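Local structure of probable alginate O-acetylase AlgJ (Pseudomonas putida, 4O8V) at residues A40-V45 with V270-P275; Q87-A92 with V97-L102; Y242-D245 with L251-L254. The protein probably works with other inner-membrane proteins to add acetyl groups to the O-2 and O-3 positions of mannuronate residues in the biofilm polysaccharide alginate. All coordinates share one frame; numbering follows the deposited sequence.

Interaction 1: A40-V45 with V270-P275; sequences ALIRGV and VVWEFP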
ATOM      1  N   ALA A  40      16.248  -2.620  -6.681  1.00 29.48           N
ATOM      2  CA  ALA A  40      17.325  -3.500  -6.221  1.00 29.61           C
ATOM      3  C   ALA A  40      17.113  -3.824  -4.748  1.00 31.51           C
ATOM      4  O   ALA A  40      17.372  -4.945  -4.299  1.00 30.15           O
ATOM      5  CB  ALA A  40      18.700  -2.859  -6.454  1.00 28.69           C
ATOM      6  N   LEU A  41      16.613  -2.855  -3.994  1.00 27.59           N
ATOM      7  CA  LEU A  41      16.297  -3.105  -2.585  1.00 25.36           C
ATOM      8  C   LEU A  41      15.092  -4.021  -2.410  1.00 24.87           C
ATOM      9  O   LEU A  41      15.096  -4.900  -1.539  1.00 26.63           O
ATOM     10  CB  LEU A  41      16.080  -1.786  -1.844  1.00 24.98           C
ATOM     11  CG  LEU A  41      17.391  -1.008  -1.712  1.00 24.68           C
ATOM     12  CD1 LEU A  41      17.126   0.405  -1.216  1.00 28.81           C
ATOM     13  CD2 LEU A  41      18.317  -1.769  -0.766  1.00 31.34           C
ATOM     14  N   ILE A  42      14.050  -3.828  -3.218  1.00 24.42           N
ATOM     15  CA  ILE A  42      12.907  -4.725  -3.172  1.00 24.96           C
ATOM     16  C   ILE A  42      13.307  -6.171  -3.477  1.00 27.32           C
ATOM     17  O   ILE A  42      12.859  -7.108  -2.814  1.00 27.57           O
ATOM     18  CB  ILE A  42      11.814  -4.282  -4.180  1.00 24.91           C
ATOM     19  CG1 ILE A  42      11.168  -2.979  -3.712  1.00 25.78           C
ATOM     20  CG2 ILE A  42      10.786  -5.397  -4.397  1.00 23.02           C
ATOM     21  CD1 ILE A  42      10.324  -2.299  -4.813  1.00 27.87           C
ATOM     22  N   ARG A  43      14.151  -6.342  -4.489  1.00 25.50           N
ATOM     23  CA  ARG A  43      14.631  -7.658  -4.870  1.00 30.21           C
ATOM     24  C   ARG A  43      15.453  -8.297  -3.734  1.00 30.05           C
ATOM     25  O   ARG A  43      15.347  -9.502  -3.472  1.00 28.59           O
ATOM     26  CB  ARG A  43      15.460  -7.562  -6.149  1.00 33.38           C
ATOM     27  CG  ARG A  43      15.923  -8.900  -6.685  1.00 40.75           C
ATOM     28  CD  ARG A  43      17.358  -8.841  -7.153  1.00 52.02           C
ATOM     29  NE  ARG A  43      17.572  -7.919  -8.260  1.00 60.34           N
ATOM     30  CZ  ARG A  43      18.509  -6.974  -8.279  1.00 61.51           C
ATOM     31  NH1 ARG A  43      18.626  -6.178  -9.337  1.00 64.29           N
ATOM     32  NH2 ARG A  43      19.323  -6.819  -7.242  1.00 58.09           N
ATOM     33  N   GLY A  44      16.256  -7.489  -3.062  1.00 24.38           N
ATOM     34  CA  GLY A  44      17.057  -7.981  -1.949  1.00 28.83           C
ATOM     35  C   GLY A  44      16.185  -8.410  -0.785  1.00 29.97           C
ATOM     36  O   GLY A  44      16.459  -9.399  -0.101  1.00 28.55           O
ATOM     37  N   VAL A  45      15.117  -7.660  -0.561  1.00 26.05           N
ATOM     38  CA  VAL A  45      14.148  -8.019   0.464  1.00 25.89           C
ATOM     39  C   VAL A  45      13.485  -9.356   0.125  1.00 26.21           C
ATOM     40  O   VAL A  45      13.392 -10.235   0.986  1.00 26.01           O
ATOM     41  CB  VAL A  45      13.083  -6.923   0.636  1.00 29.29           C
ATOM     42  CG1 VAL A  45      11.906  -7.469   1.404  1.00 25.05           C
ATOM     43  CG2 VAL A  45      13.705  -5.690   1.335  1.00 27.21           C
ATOM     44  N   VAL A 270       4.681 -12.920   3.661  1.00 27.37           N
ATOM     45  CA  VAL A 270       4.716 -11.503   4.000  1.00 26.93           C
ATOM     46  C   VAL A 270       4.005 -10.716   2.899  1.00 25.71           C
ATOM     47  O   VAL A 270       4.384 -10.783   1.725  1.00 27.46           O
ATOM     48  CB  VAL A 270       6.145 -10.979   4.164  1.00 29.77           C
ATOM     49  CG1 VAL A 270       6.134  -9.454   4.390  1.00 26.35           C
ATOM     50  CG2 VAL A 270       6.855 -11.699   5.304  1.00 28.30           C
ATOM     51  N   VAL A 271       2.960  -9.996   3.279  1.00 26.35           N
ATOM     52  CA  VAL A 271       2.286  -9.109   2.342  1.00 26.23           C
ATOM     53  C   VAL A 271       2.931  -7.737   2.495  1.00 24.28           C
ATOM     54  O   VAL A 271       2.957  -7.170   3.596  1.00 24.89           O
ATOM     55  CB  VAL A 271       0.768  -9.024   2.609  1.00 25.15           C
ATOM     56  CG1 VAL A 271       0.115  -7.936   1.723  1.00 28.69           C
ATOM     57  CG2 VAL A 271       0.108 -10.348   2.387  1.00 28.66           C
ATOM     58  N   TRP A 272       3.470  -7.210   1.398  1.00 22.67           N
ATOM     59  CA  TRP A 272       4.180  -5.932   1.424  1.00 22.73           C
ATOM     60  C   TRP A 272       3.420  -4.909   0.579  1.00 24.51           C
ATOM     61  O   TRP A 272       3.450  -4.968  -0.652  1.00 26.48           O
ATOM     62  CB  TRP A 272       5.593  -6.094   0.879  1.00 23.98           C
ATOM     63  CG  TRP A 272       6.454  -4.882   1.035  1.00 22.77           C
ATOM     64  CD1 TRP A 272       6.146  -3.716   1.697  1.00 24.50           C
ATOM     65  CD2 TRP A 272       7.793  -4.715   0.533  1.00 25.98           C
ATOM     66  NE1 TRP A 272       7.207  -2.845   1.635  1.00 25.34           N
ATOM     67  CE2 TRP A 272       8.226  -3.426   0.919  1.00 23.61           C
ATOM     68  CE3 TRP A 272       8.654  -5.523  -0.208  1.00 24.65           C
ATOM     69  CZ2 TRP A 272       9.503  -2.927   0.594  1.00 27.79           C
ATOM     70  CZ3 TRP A 272       9.920  -5.034  -0.537  1.00 26.34           C
ATOM     71  CH2 TRP A 272      10.328  -3.742  -0.134  1.00 29.05           C
ATOM     72  N   GLU A 273       2.749  -3.988   1.257  1.00 22.18           N
ATOM     73  CA  GLU A 273       1.956  -2.952   0.597  1.00 24.11           C
ATOM     74  C   GLU A 273       2.855  -1.756   0.245  1.00 25.21           C
ATOM     75  O   GLU A 273       3.539  -1.181   1.102  1.00 25.78           O
ATOM     76  CB  GLU A 273       0.777  -2.559   1.490  1.00 22.71           C
ATOM     77  CG  GLU A 273       0.101  -1.262   1.087  1.00 25.22           C
ATOM     78  CD  GLU A 273       0.556  -0.079   1.935  1.00 28.24           C
ATOM     79  OE1 GLU A 273       0.559  -0.191   3.191  1.00 25.92           O
ATOM     80  OE2 GLU A 273       0.884   0.979   1.352  1.00 26.08           O
ATOM     81  N   PHE A 274       2.877  -1.421  -1.044  1.00 26.24           N
ATOM     82  CA  PHE A 274       3.860  -0.512  -1.630  1.00 25.40           C
ATOM     83  C   PHE A 274       3.145   0.330  -2.695  1.00 25.71           C
ATOM     84  O   PHE A 274       3.000  -0.100  -3.839  1.00 26.03           O
ATOM     85  CB  PHE A 274       5.029  -1.323  -2.243  1.00 25.29           C
ATOM     86  CG  PHE A 274       6.292  -0.523  -2.491  1.00 24.43           C
ATOM     87  CD1 PHE A 274       6.262   0.666  -3.213  1.00 22.87           C
ATOM     88  CD2 PHE A 274       7.530  -0.969  -1.991  1.00 24.70           C
ATOM     89  CE1 PHE A 274       7.444   1.389  -3.452  1.00 27.12           C
ATOM     90  CE2 PHE A 274       8.709  -0.242  -2.207  1.00 25.55           C
ATOM     91  CZ  PHE A 274       8.664   0.944  -2.934  1.00 24.72           C
ATOM     92  N   PRO A 275       2.665   1.521  -2.322  1.00 26.71           N
ATOM     93  CA  PRO A 275       1.942   2.340  -3.298  1.00 22.50           C
ATOM     94  C   PRO A 275       2.863   2.794  -4.452  1.00 25.65           C
ATOM     95  O   PRO A 275       4.040   3.079  -4.215  1.00 26.30           O
ATOM     96  CB  PRO A 275       1.456   3.545  -2.466  1.00 27.12           C
ATOM     97  CG  PRO A 275       1.442   3.024  -1.024  1.00 25.96           C
ATOM     98  CD  PRO A 275       2.683   2.131  -0.982  1.00 24.73           C
TER

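Interaction 2: Q87-A92 with V97-L102; sequences QFHAQA and VFAPDL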
ATOM      1  N   GLN A  87       5.138  -0.287 -15.336  1.00 33.61           N
ATOM      2  CA  GLN A  87       6.579  -0.513 -15.286  1.00 34.27           C
ATOM      3  C   GLN A  87       7.026  -1.097 -13.946  1.00 28.93           C
ATOM      4  O   GLN A  87       7.969  -1.889 -13.905  1.00 31.88           O
ATOM      5  CB  GLN A  87       7.333   0.789 -15.585  1.00 36.94           C
ATOM      6  CG  GLN A  87       7.231   1.235 -17.050  1.00 46.64           C
ATOM      7  CD  GLN A  87       7.842   0.223 -18.046  1.00 57.51           C
ATOM      8  OE1 GLN A  87       8.729  -0.568 -17.697  1.00 59.38           O
ATOM      9  NE2 GLN A  87       7.363   0.255 -19.289  1.00 61.34           N
ATOM     10  N   PHE A  88       6.370  -0.697 -12.858  1.00 24.61           N
ATOM     11  CA  PHE A  88       6.621  -1.292 -11.537  1.00 28.34           C
ATOM     12  C   PHE A  88       6.325  -2.804 -11.611  1.00 28.20           C
ATOM     13  O   PHE A  88       7.139  -3.649 -11.211  1.00 24.79           O
ATOM     14  CB  PHE A  88       5.754  -0.603 -10.474  1.00 25.29           C
ATOM     15  CG  PHE A  88       6.195  -0.819  -9.036  1.00 24.91           C
ATOM     16  CD1 PHE A  88       7.106  -1.805  -8.685  1.00 25.84           C
ATOM     17  CD2 PHE A  88       5.643  -0.038  -8.022  1.00 28.59           C
ATOM     18  CE1 PHE A  88       7.477  -1.987  -7.353  1.00 27.71           C
ATOM     19  CE2 PHE A  88       6.010  -0.209  -6.700  1.00 29.34           C
ATOM     20  CZ  PHE A  88       6.931  -1.185  -6.361  1.00 28.12           C
ATOM     21  N   HIS A  89       5.160  -3.149 -12.147  1.00 26.17           N
ATOM     22  CA  HIS A  89       4.820  -4.558 -12.289  1.00 25.77           C
ATOM     23  C   HIS A  89       5.812  -5.307 -13.181  1.00 27.65           C
ATOM     24  O   HIS A  89       6.234  -6.408 -12.847  1.00 30.10           O
ATOM     25  CB  HIS A  89       3.407  -4.723 -12.830  1.00 25.94           C
ATOM     26  CG  HIS A  89       2.374  -4.773 -11.758  1.00 26.86           C
ATOM     27  ND1 HIS A  89       2.164  -5.899 -10.986  1.00 25.89           N
ATOM     28  CD2 HIS A  89       1.516  -3.827 -11.297  1.00 28.85           C
ATOM     29  CE1 HIS A  89       1.196  -5.655 -10.119  1.00 28.64           C
ATOM     30  NE2 HIS A  89       0.790  -4.403 -10.282  1.00 30.65           N
ATOM     31  N   ALA A  90       6.194  -4.701 -14.301  1.00 26.91           N
ATOM     32  CA  ALA A  90       7.124  -5.333 -15.214  1.00 28.28           C
ATOM     33  C   ALA A  90       8.476  -5.569 -14.541  1.00 28.77           C
ATOM     34  O   ALA A  90       9.089  -6.631 -14.717  1.00 32.63           O
ATOM     35  CB  ALA A  90       7.300  -4.491 -16.472  1.00 31.64           C
ATOM     36  N   GLN A  91       8.953  -4.581 -13.785  1.00 27.13           N
ATOM     37  CA  GLN A  91      10.270  -4.714 -13.127  1.00 27.91           C
ATOM     38  C   GLN A  91      10.224  -5.705 -11.963  1.00 31.29           C
ATOM     39  O   GLN A  91      11.193  -6.442 -11.709  1.00 33.07           O
ATOM     40  CB  GLN A  91      10.769  -3.357 -12.622  1.00 32.42           C
ATOM     41  CG  GLN A  91      11.223  -2.426 -13.713  1.00 42.78           C
ATOM     42  CD  GLN A  91      12.656  -2.672 -14.102  1.00 53.55           C
ATOM     43  OE1 GLN A  91      13.333  -3.543 -13.539  1.00 56.62           O
ATOM     44  NE2 GLN A  91      13.140  -1.897 -15.063  1.00 59.00           N
ATOM     45  N   ALA A  92       9.098  -5.730 -11.264  1.00 26.69           N
ATOM     46  CA  ALA A  92       8.898  -6.700 -10.200  1.00 29.51           C
ATOM     47  C   ALA A  92       8.953  -8.103 -10.769  1.00 31.50           C
ATOM     48  O   ALA A  92       9.517  -8.990 -10.152  1.00 29.33           O
ATOM     49  CB  ALA A  92       7.576  -6.468  -9.497  1.00 29.68           C
ATOM     50  N   VAL A  97       9.688 -11.163  -8.356  1.00 31.62           N
ATOM     51  CA  VAL A  97       8.856 -10.758  -7.237  1.00 28.06           C
ATOM     52  C   VAL A  97       7.385 -10.943  -7.614  1.00 34.16           C
ATOM     53  O   VAL A  97       6.940 -10.453  -8.651  1.00 36.39           O
ATOM     54  CB  VAL A  97       9.140  -9.299  -6.841  1.00 28.57           C
ATOM     55  CG1 VAL A  97       8.115  -8.789  -5.829  1.00 30.81           C
ATOM     56  CG2 VAL A  97      10.570  -9.197  -6.276  1.00 31.52           C
ATOM     57  N   PHE A  98       6.649 -11.670  -6.778  1.00 32.28           N
ATOM     58  CA  PHE A  98       5.226 -11.945  -7.002  1.00 30.68           C
ATOM     59  C   PHE A  98       4.360 -10.742  -6.632  1.00 28.27           C
ATOM     60  O   PHE A  98       4.290 -10.357  -5.454  1.00 26.39           O
ATOM     61  CB  PHE A  98       4.818 -13.174  -6.196  1.00 30.95           C
ATOM     62  CG  PHE A  98       3.403 -13.620  -6.418  1.00 34.41           C
ATOM     63  CD1 PHE A  98       2.927 -13.864  -7.696  1.00 39.11           C
ATOM     64  CD2 PHE A  98       2.556 -13.826  -5.344  1.00 36.47           C
ATOM     65  CE1 PHE A  98       1.618 -14.296  -7.901  1.00 40.01           C
ATOM     66  CE2 PHE A  98       1.256 -14.271  -5.540  1.00 37.51           C
ATOM     67  CZ  PHE A  98       0.785 -14.494  -6.823  1.00 36.90           C
ATOM     68  N   ALA A  99       3.690 -10.161  -7.627  1.00 28.39           N
ATOM     69  CA  ALA A  99       2.937  -8.917  -7.430  1.00 24.72           C
ATOM     70  C   ALA A  99       1.601  -8.979  -8.156  1.00 27.43           C
ATOM     71  O   ALA A  99       1.496  -8.596  -9.324  1.00 27.13           O
ATOM     72  CB  ALA A  99       3.747  -7.700  -7.912  1.00 28.13           C
ATOM     73  N   PRO A 100       0.574  -9.475  -7.464  1.00 28.84           N
ATOM     74  CA  PRO A 100      -0.762  -9.585  -8.063  1.00 28.94           C
ATOM     75  C   PRO A 100      -1.310  -8.233  -8.501  1.00 27.26           C
ATOM     76  O   PRO A 100      -1.046  -7.201  -7.886  1.00 26.15           O
ATOM     77  CB  PRO A 100      -1.606 -10.177  -6.928  1.00 30.16           C
ATOM     78  CG  PRO A 100      -0.592 -10.910  -6.055  1.00 31.48           C
ATOM     79  CD  PRO A 100       0.626 -10.030  -6.099  1.00 29.70           C
ATOM     80  N   ASP A 101      -2.086  -8.244  -9.578  1.00 28.58           N
ATOM     81  CA  ASP A 101      -2.640  -6.997 -10.087  1.00 28.28           C
ATOM     82  C   ASP A 101      -3.802  -6.499  -9.235  1.00 29.71           C
ATOM     83  O   ASP A 101      -4.812  -7.184  -9.094  1.00 33.69           O
ATOM     84  CB  ASP A 101      -3.095  -7.178 -11.529  1.00 30.34           C
ATOM     85  CG  ASP A 101      -3.644  -5.887 -12.116  1.00 41.24           C
ATOM     86  OD1 ASP A 101      -2.846  -5.021 -12.523  1.00 48.12           O
ATOM     87  OD2 ASP A 101      -4.871  -5.733 -12.135  1.00 42.57           O
ATOM     88  N   LEU A 102      -3.656  -5.314  -8.655  1.00 25.17           N
ATOM     89  CA  LEU A 102      -4.721  -4.733  -7.834  1.00 28.23           C
ATOM     90  C   LEU A 102      -5.542  -3.694  -8.605  1.00 31.84           C
ATOM     91  O   LEU A 102      -6.685  -3.380  -8.242  1.00 31.05           O
ATOM     92  CB  LEU A 102      -4.151  -4.087  -6.581  1.00 27.46           C
ATOM     93  CG  LEU A 102      -3.370  -5.009  -5.641  1.00 30.32           C
ATOM     94  CD1 LEU A 102      -2.922  -4.179  -4.448  1.00 30.11           C
ATOM     95  CD2 LEU A 102      -4.235  -6.188  -5.198  1.00 29.84           C
TER
HETATM   96  O   HOH W   1      -1.004  -4.204  -8.027  1.00 24.70           O

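Interaction 3: Y242-D245 with L251-L254; sequences YAED and LPML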
ATOM      1  N   TYR A 242       2.914  -5.064  10.877  1.00 28.76           N
ATOM      2  CA  TYR A 242       4.135  -4.304  11.136  1.00 26.93           C
ATOM      3  C   TYR A 242       4.240  -3.055  10.255  1.00 28.14           C
ATOM      4  O   TYR A 242       5.327  -2.486  10.099  1.00 28.75           O
ATOM      5  CB  TYR A 242       5.357  -5.198  10.931  1.00 25.99           C
ATOM      6  CG  TYR A 242       5.310  -6.440  11.786  1.00 29.48           C
ATOM      7  CD1 TYR A 242       5.776  -6.414  13.096  1.00 33.90           C
ATOM      8  CD2 TYR A 242       4.805  -7.634  11.291  1.00 33.04           C
ATOM      9  CE1 TYR A 242       5.737  -7.540  13.890  1.00 37.77           C
ATOM     10  CE2 TYR A 242       4.775  -8.785  12.086  1.00 34.75           C
ATOM     11  CZ  TYR A 242       5.233  -8.723  13.380  1.00 37.53           C
ATOM     12  OH  TYR A 242       5.202  -9.842  14.177  1.00 45.43           O
ATOM     13  N   ALA A 243       3.118  -2.621   9.681  1.00 23.47           N
ATOM     14  CA  ALA A 243       3.097  -1.360   8.946  1.00 23.68           C
ATOM     15  C   ALA A 243       3.273  -0.142   9.852  1.00 24.66           C
ATOM     16  O   ALA A 243       3.066  -0.217  11.066  1.00 30.09           O
ATOM     17  CB  ALA A 243       1.778  -1.243   8.134  1.00 23.56           C
ATOM     18  N   GLU A 244       3.693   0.979   9.272  1.00 25.20           N
ATOM     19  CA  GLU A 244       3.933   2.202  10.024  1.00 28.48           C
ATOM     20  C   GLU A 244       3.436   3.367   9.203  1.00 30.12           C
ATOM     21  O   GLU A 244       3.431   3.316   7.964  1.00 29.81           O
ATOM     22  CB  GLU A 244       5.427   2.407  10.343  1.00 36.20           C
ATOM     23  CG  GLU A 244       6.009   1.461  11.373  1.00 41.36           C
ATOM     24  CD  GLU A 244       7.511   1.674  11.591  1.00 49.21           C
ATOM     25  OE1 GLU A 244       8.098   2.625  11.017  1.00 47.77           O
ATOM     26  OE2 GLU A 244       8.102   0.879  12.347  1.00 53.91           O
ATOM     27  N   ASP A 245       3.044   4.423   9.898  1.00 33.01           N
ATOM     28  CA  ASP A 245       2.526   5.619   9.255  1.00 39.56           C
ATOM     29  C   ASP A 245       3.662   6.637   9.105  1.00 40.77           C
ATOM     30  O   ASP A 245       4.368   6.916  10.064  1.00 45.55           O
ATOM     31  CB  ASP A 245       1.348   6.163  10.089  1.00 46.39           C
ATOM     32  CG  ASP A 245       0.518   7.198   9.355  1.00 54.04           C
ATOM     33  OD1 ASP A 245       1.103   8.026   8.630  1.00 54.13           O
ATOM     34  OD2 ASP A 245      -0.726   7.189   9.515  1.00 58.22           O
ATOM     35  N   LEU A 251      11.221   1.668   4.615  1.00 27.45           N
ATOM     36  CA  LEU A 251      11.773   1.704   5.973  1.00 26.11           C
ATOM     37  C   LEU A 251      11.070   0.738   6.941  1.00 27.63           C
ATOM     38  O   LEU A 251      11.737   0.054   7.720  1.00 27.10           O
ATOM     39  CB  LEU A 251      11.747   3.136   6.534  1.00 28.49           C
ATOM     40  CG  LEU A 251      13.057   3.931   6.410  1.00 35.05           C
ATOM     41  CD1 LEU A 251      13.595   3.875   4.998  1.00 39.32           C
ATOM     42  CD2 LEU A 251      12.872   5.384   6.842  1.00 38.88           C
ATOM     43  N   PRO A 252       9.726   0.664   6.912  1.00 27.26           N
ATOM     44  CA  PRO A 252       9.130  -0.358   7.773  1.00 24.62           C
ATOM     45  C   PRO A 252       9.508  -1.783   7.378  1.00 24.07           C
ATOM     46  O   PRO A 252       9.573  -2.629   8.274  1.00 24.83           O
ATOM     47  CB  PRO A 252       7.613  -0.143   7.591  1.00 24.93           C
ATOM     48  CG  PRO A 252       7.481   1.265   7.183  1.00 25.03           C
ATOM     49  CD  PRO A 252       8.696   1.519   6.297  1.00 24.08           C
HETATM   50  N   MSE A 253       9.751  -2.055   6.096  1.00 21.18           N
HETATM   51  CA  MSE A 253      10.182  -3.403   5.711  1.00 24.81           C
HETATM   52  C   MSE A 253      11.593  -3.684   6.211  1.00 27.43           C
HETATM   53  O   MSE A 253      11.862  -4.776   6.720  1.00 25.87           O
HETATM   54  CB  MSE A 253      10.123  -3.613   4.200  1.00 23.33           C
HETATM   55  CG  MSE A 253      10.698  -4.946   3.757  1.00 24.83           C
HETATM   56 SE   MSE A 253       9.793  -6.518   4.559  1.00 37.95          SE
HETATM   57  CE  MSE A 253       8.288  -6.456   3.378  1.00 18.53           C
ATOM     58  N   LEU A 254      12.499  -2.710   6.091  1.00 24.19           N
ATOM     59  CA  LEU A 254      13.867  -2.947   6.591  1.00 29.14           C
ATOM     60  C   LEU A 254      13.872  -3.137   8.117  1.00 30.61           C
ATOM     61  O   LEU A 254      14.613  -3.988   8.656  1.00 28.95           O
ATOM     62  CB  LEU A 254      14.797  -1.807   6.171  1.00 29.55           C
ATOM     63  CG  LEU A 254      14.807  -1.516   4.663  1.00 31.36           C
ATOM     64  CD1 LEU A 254      15.685  -0.298   4.355  1.00 30.53           C
ATOM     65  CD2 LEU A 254      15.291  -2.736   3.895  1.00 33.05           C
TER
HETATM   66  O   HOH W   2       8.038  -2.538  10.636  1.00 30.33           O

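Interaction 1: A40-V45 with V270-P275
W272 reaches from its strand with the benzo end of its indole against I42 and V45, one helical turn apart in 40-45. The axes of the helix and strand segments lie 12.4 Å apart and run nearly antiparallel, at 168°, and large aromatic side chains span that interval. CG of W272 stands anti to the backbone N (chi1 -172°), which carries the six-membered ring out to the helix. Two branched residues meet it there: I42 lays its CG1 3.8 Å from CH2 of W272, and V45, whose side chain points against that of W272, sets its CG1 3.7 Å from CZ3 of W272. Both approaches are oblique to the ring. I42 has CG1 beside its backbone N and a chain extended beyond it (chi2 166°), and this carries CD1 past the indole to F274, where it lies 3.7 Å from CE2. F274 also leans on W272 within the strand, its CD2 3.7 Å above one indole face and displaced toward the rim. The pyrrole nitrogen NE1 of W272 is buried but satisfied by P249 O. On the strand's other side, E273 bonds to T217 and S220, which flank the probable nucleophile S218 in the sequence. Helix 31-51 thus packs on one face of a parallel sheet, in keeping with the three-layer alpha/beta/alpha architecture of SGNH hydrolases.

Interaction 2: Q87-A92 with V97-L102
A92 closes the end of 87-92 onto V97, where the chain turns back beside the helix: V97 N donates to A92 O at 2.8 Å with an N-H...O angle of 157°. From there 97-102 runs irregularly back along the helix, bringing the CA atoms of H89 and A99 to 6.8 Å. Inside this return the A92 methyl packs toward V97 and A99, its CB 4.3 Å from CB of A99. The H89 ring does most of the remaining work. Its first torsion, chi1 -89°, carries the imidazole across to the loop, where its edge meets backbone oxygens: CE1 is 3.1 Å from A99 O, and P100 O also lies near the ring plane. NE2 is 2.9 Å from a water in the plane of the ring; that water accepts from L102 N and lies 3.0 Å from P100 O, to which it can donate, though it has more acceptors in reach than protons. A leucine in place of H89 would probably leave this water without its imidazole partner and lose the flat edge packed against the loop carbonyls. D101 OD1 is 4.3 Å from H89 NE2, not in contact; instead it bonds Y85 OH, while OD2 caps A104 N at the start of helix 103-109. Y85 also meets the H89 ring edge-to-face. Around this return, V97 and P100 pack on strand 55-61, V97 also touches R46 of helix 31-51, and F98, P100 and L102 lie against helix 125-141.

Interaction 3: Y242-D245 with L251-L254
One water joins Y242 to P252, donating a hydrogen bond to each backbone carbonyl oxygen: it stands 2.8 Å from Y242 O and 2.8 Å from P252 O. Both of its protons are thereby spent on the bridge. Direct contact is slight, 124 Å² over both sides, and the proline ring carries most of it. P252 turns its ring toward the loop; its CB is 4.1 Å from Y242 O, and its CG lies 3.9 Å from CB of E244. The two side chains cross at a slant. In E244, CG sits beside the backbone N (chi1 -71°) and the chain is extended beyond it (chi2 177°); this extended chain runs OE1 past P252 CG at 4.1 Å, while OE2 reaches on to a salt bridge with K255, one turn along the helix from L251. The probable nucleophile S218 is about 8 Å from E244, side chain to side chain, and the D245 side chain touches S218. Loop 242-245 therefore meets 251-254 through two unlike elements, a shared water and the aliphatic part of an acid against a proline ring; beyond them, the charge of K255 probably keeps the E244 carboxylate turned to it, in a loop that passes near the probable nucleophile.

Interactions 2 and 3 are both nested in the chain between the two segments of interaction 1, and follow one another in series. Interaction 1 lies in the middle, its centre 10 Å from that of interaction 2 and 11 Å from that of interaction 3, which are 20 Å apart and do not touch each other. F88 reaches from interaction 2 to F274 (F88 CE2 to F274 CD1, 3.6 Å) and to I42, whereas selenomethionine M253 of interaction 3 packs on W272 and V45. Helices 31-51, 84-94 and 250-257 are thus joined through strand 269-275 side chains into one continuous core on a face of that strand's parallel sheet, whose strand 212-215 leads to helix 218-221, which begins with the probable catalytic serine S218.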